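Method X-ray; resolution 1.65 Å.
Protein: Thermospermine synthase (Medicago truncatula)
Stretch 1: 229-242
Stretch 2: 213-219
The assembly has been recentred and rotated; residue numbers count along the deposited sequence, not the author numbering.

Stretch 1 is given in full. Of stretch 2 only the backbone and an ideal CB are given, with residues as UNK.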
# COMPACT_ATOMS: atom_id res chain seq x y z
N VAL B 229 15.02 6.86 20.72
CA VAL B 229 16.00 7.95 20.91
C VAL B 229 15.67 8.97 21.99
O VAL B 229 16.57 9.49 22.61
CB VAL B 229 16.39 8.68 19.64
CG1 VAL B 229 16.85 7.72 18.53
CG2 VAL B 229 15.29 9.60 19.17
N PHE B 230 14.40 9.23 22.25
CA PHE B 230 14.02 10.28 23.23
C PHE B 230 14.62 10.01 24.59
O PHE B 230 15.27 10.89 25.18
CB PHE B 230 12.49 10.32 23.30
CG PHE B 230 11.90 11.35 24.24
CD1 PHE B 230 11.99 12.71 23.99
CD2 PHE B 230 11.13 10.97 25.32
CE1 PHE B 230 11.39 13.64 24.82
CE2 PHE B 230 10.50 11.91 26.13
CZ PHE B 230 10.61 13.26 25.87
N SER B 231 14.49 8.79 25.11
CA SER B 231 15.09 8.52 26.40
C SER B 231 16.61 8.60 26.41
O SER B 231 17.19 9.06 27.39
CB SER B 231 14.71 7.15 26.94
OG SER B 231 14.98 6.15 25.99
N CYS B 232 17.24 8.14 25.33
CA CYS B 232 18.69 8.25 25.17
C CYS B 232 19.22 9.68 25.13
O CYS B 232 20.23 10.01 25.72
CB CYS B 232 19.09 7.56 23.89
SG CYS B 232 18.58 5.83 23.80
N ILE B 233 18.52 10.52 24.39
CA ILE B 233 18.85 11.94 24.32
C ILE B 233 18.70 12.59 25.70
O ILE B 233 19.57 13.30 26.18
CB ILE B 233 17.98 12.65 23.28
CG1 ILE B 233 18.39 12.21 21.85
CG2 ILE B 233 18.16 14.16 23.41
CD1 ILE B 233 17.52 12.73 20.75
N TYR B 234 17.58 12.33 26.37
CA TYR B 234 17.41 12.79 27.71
C TYR B 234 18.58 12.36 28.62
O TYR B 234 19.16 13.15 29.31
CB TYR B 234 16.06 12.30 28.29
CG TYR B 234 15.93 12.56 29.75
CD1 TYR B 234 15.68 13.82 30.24
CD2 TYR B 234 16.11 11.51 30.68
CE1 TYR B 234 15.61 14.05 31.61
CE2 TYR B 234 16.03 11.74 32.03
CZ TYR B 234 15.76 12.99 32.51
OH TYR B 234 15.70 13.23 33.88
N ASN B 235 18.89 11.09 28.62
CA ASN B 235 19.95 10.61 29.50
C ASN B 235 21.32 11.16 29.17
O ASN B 235 22.11 11.44 30.07
CB ASN B 235 19.99 9.08 29.55
CG ASN B 235 20.86 8.57 30.70
OD1 ASN B 235 20.68 9.00 31.85
ND2 ASN B 235 21.85 7.70 30.40
N THR B 236 21.60 11.31 27.88
CA THR B 236 22.88 11.88 27.46
C THR B 236 22.98 13.30 27.99
O THR B 236 23.99 13.68 28.61
CB THR B 236 23.06 11.78 25.94
OG1 THR B 236 22.94 10.40 25.53
CG2 THR B 236 24.41 12.31 25.52
N LEU B 237 21.92 14.09 27.81
CA LEU B 237 21.93 15.45 28.35
C LEU B 237 22.03 15.51 29.88
O LEU B 237 22.64 16.42 30.41
CB LEU B 237 20.73 16.25 27.84
CG LEU B 237 20.80 16.64 26.38
CD1 LEU B 237 19.44 17.05 25.84
CD2 LEU B 237 21.81 17.74 26.16
N ARG B 238 21.44 14.53 30.58
CA ARG B 238 21.48 14.49 32.04
C ARG B 238 22.93 14.30 32.53
O ARG B 238 23.31 14.69 33.65
CB ARG B 238 20.55 13.34 32.52
CG ARG B 238 20.40 13.22 34.01
CD ARG B 238 19.20 12.34 34.38
NE ARG B 238 19.21 10.99 33.79
CZ ARG B 238 18.50 9.95 34.26
NH1 ARG B 238 18.52 8.76 33.67
NH2 ARG B 238 17.76 10.12 35.35
N GLN B 239 23.77 13.76 31.67
CA GLN B 239 25.21 13.60 32.04
C GLN B 239 26.01 14.89 31.95
O GLN B 239 27.18 14.93 32.35
CB GLN B 239 25.91 12.59 31.11
CG GLN B 239 25.26 11.24 30.95
CD GLN B 239 24.82 10.65 32.26
OE1 GLN B 239 25.62 10.55 33.21
NE2 GLN B 239 23.56 10.23 32.34
N VAL B 240 25.47 15.92 31.30
CA VAL B 240 26.21 17.12 30.99
C VAL B 240 25.67 18.36 31.68
O VAL B 240 26.43 19.22 32.07
CB VAL B 240 26.22 17.35 29.46
CG1 VAL B 240 26.97 18.61 29.05
CG2 VAL B 240 26.77 16.12 28.74
N PHE B 241 24.35 18.54 31.69
CA PHE B 241 23.73 19.73 32.25
C PHE B 241 22.99 19.41 33.53
O PHE B 241 22.47 18.29 33.69
CB PHE B 241 22.67 20.27 31.25
CG PHE B 241 23.25 20.84 29.99
CD1 PHE B 241 23.67 22.16 29.95
CD2 PHE B 241 23.37 20.07 28.86
CE1 PHE B 241 24.21 22.68 28.78
CE2 PHE B 241 23.89 20.58 27.70
CZ PHE B 241 24.31 21.90 27.66
N LYS B 242 22.88 20.40 34.42
CA LYS B 242 22.22 20.21 35.70
C LYS B 242 20.74 20.04 35.61
O LYS B 242 20.19 19.17 36.26
CB LYS B 242 22.51 21.36 36.64
CG LYS B 242 21.94 21.09 38.02
CD LYS B 242 22.58 21.83 39.14
CE LYS B 242 21.93 21.42 40.46
NZ LYS B 242 22.23 20.01 40.85
N UNK B 213 20.65 28.25 27.28
CA UNK B 213 19.73 27.11 27.27
C UNK B 213 19.95 26.38 25.96
O UNK B 213 20.02 27.01 24.91
CB UNK B 213 18.27 27.55 27.43
N UNK B 214 20.11 25.06 26.02
CA UNK B 214 20.14 24.21 24.84
C UNK B 214 18.72 23.58 24.73
O UNK B 214 18.14 23.15 25.75
CB UNK B 214 21.24 23.15 24.94
N UNK B 215 18.23 23.46 23.51
CA UNK B 215 17.05 22.62 23.25
C UNK B 215 17.33 21.80 21.99
O UNK B 215 17.91 22.31 21.01
CB UNK B 215 15.78 23.46 23.09
N UNK B 216 16.93 20.54 22.01
CA UNK B 216 16.98 19.73 20.82
C UNK B 216 15.63 19.06 20.61
O UNK B 216 15.02 18.56 21.56
CB UNK B 216 18.10 18.69 20.91
N UNK B 217 15.27 18.86 19.34
CA UNK B 217 14.30 17.86 19.01
C UNK B 217 14.86 16.49 19.44
O UNK B 217 16.06 16.24 19.42
CB UNK B 217 13.97 17.90 17.52
N UNK B 218 13.97 15.61 19.87
CA UNK B 218 14.41 14.36 20.50
C UNK B 218 13.61 13.13 20.06
O UNK B 218 13.54 12.15 20.79
CB UNK B 218 14.32 14.50 22.02
N UNK B 219 13.09 13.17 18.85
CA UNK B 219 12.49 12.06 18.21
C UNK B 219 11.13 11.69 18.69
O UNK B 219 10.50 12.44 19.44
CB UNK B 219 13.41 10.85 18.35

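Stretch 2 is a strand that runs at 138° to the helix 230-238, with axes 7.4 Å apart at closest approach. The CA-to-CB bonds alternate from 213 to 218, so positions 214, 216 and 218 face stretch 1; at 219 the ideal CB also points toward it. No hydrogen bond links the two stretches. The contact is one of packing.

Position 213 points away from stretch 1. Its phi/psi of -127/132 is ordinary for a strand. Stretch 1 sets no preference here. The residue is Ile213, and it makes no contact with stretch 1.

Position 214 points toward stretch 1. Its ideal CB lies 4.3 Å from Phe241 CZ, and the side chain of Leu237 lies further along. Stretch 1 offers carbon and no charge at this point. A large apolar side chain, aliphatic or aromatic, would suit. The residue is Phe214, with chi1 in t. Its CD2 reaches Leu237 CD2 at 3.8 Å, while its CB keeps the 4.3 Å contact with Phe241 CZ.

Position 215 points away again, with strand angles of -136/140. A beta-branched residue fits such a backbone, but others would too. The residue is Val215, and it does not touch stretch 1.

Position 216 points toward the helix. The ideal CB is 5.2 Å from Ile233 CG2 and 5.4 Å from Leu237 CD1. That leaves room for a side chain of modest size with a methyl to offer, such as Val, Thr or Ile. The residue is Thr216. Its CG2 packs 3.8 Å from Ile233 CG2 and 4.1 Å from Leu237 CD1. Thr216 OG1 donates a hydrogen bond to the backbone O of position 217 at 2.7 Å, so the hydroxyl is satisfied within the strand.

Position 217 points away. Nothing of stretch 1 lies within 5.5 Å of the ideal CB, so polar or apolar side chains of many sizes would suit as far as stretch 1 goes. The residue is Gln217. Its side chain runs forward along its own strand, and Gln217 OE1 accepts a hydrogen bond from the backbone N of position 219 at 3.0 Å.

Position 218 faces the start of the helix at close range. The ideal CB is 3.5 Å from Phe230 CD1 and 3.9 Å from Ile233 CD1. Little space remains beyond a CB, so a small residue, Ala or Gly, is expected. The residue is Ala218, which has the largest covered area in either stretch. Its CB meets Phe230 CD1 at 3.7 Å and Ile233 CD1 at 3.8 Å. Its O lies 3.1 Å from Phe230 CA, at the edge of the Phe230 ring.

Position 219 has a positive phi of 76°, which favours glycine. An ideal CB would lie 2.4 Å from Val229 CG2, a clash. The residue is Gly219, whose CA sits 3.8 Å from Val229 CG2.

Stretch 2 213-219: IFVTQAG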
# COMPACT_ATOMS: atom_id res chain seq x y z
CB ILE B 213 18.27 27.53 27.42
CG1 ILE B 213 18.05 28.22 28.79
CG2 ILE B 213 17.38 26.27 27.28
CD1 ILE B 213 16.70 28.85 28.99
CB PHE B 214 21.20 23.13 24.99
CG PHE B 214 21.24 22.15 23.84
CD1 PHE B 214 21.50 22.59 22.52
CD2 PHE B 214 20.99 20.76 24.05
CE1 PHE B 214 21.53 21.69 21.45
CE2 PHE B 214 21.00 19.89 22.97
CZ PHE B 214 21.29 20.33 21.68
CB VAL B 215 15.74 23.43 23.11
CG1 VAL B 215 15.84 24.49 22.02
CG2 VAL B 215 14.53 22.52 22.88
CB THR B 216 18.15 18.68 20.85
OG1 THR B 216 18.17 17.98 19.61
CG2 THR B 216 18.02 17.72 22.00
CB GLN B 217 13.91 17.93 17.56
CG GLN B 217 14.84 17.24 16.57
CD GLN B 217 14.54 15.76 16.43
OE1 GLN B 217 13.44 15.31 16.72
NE2 GLN B 217 15.55 14.98 16.11
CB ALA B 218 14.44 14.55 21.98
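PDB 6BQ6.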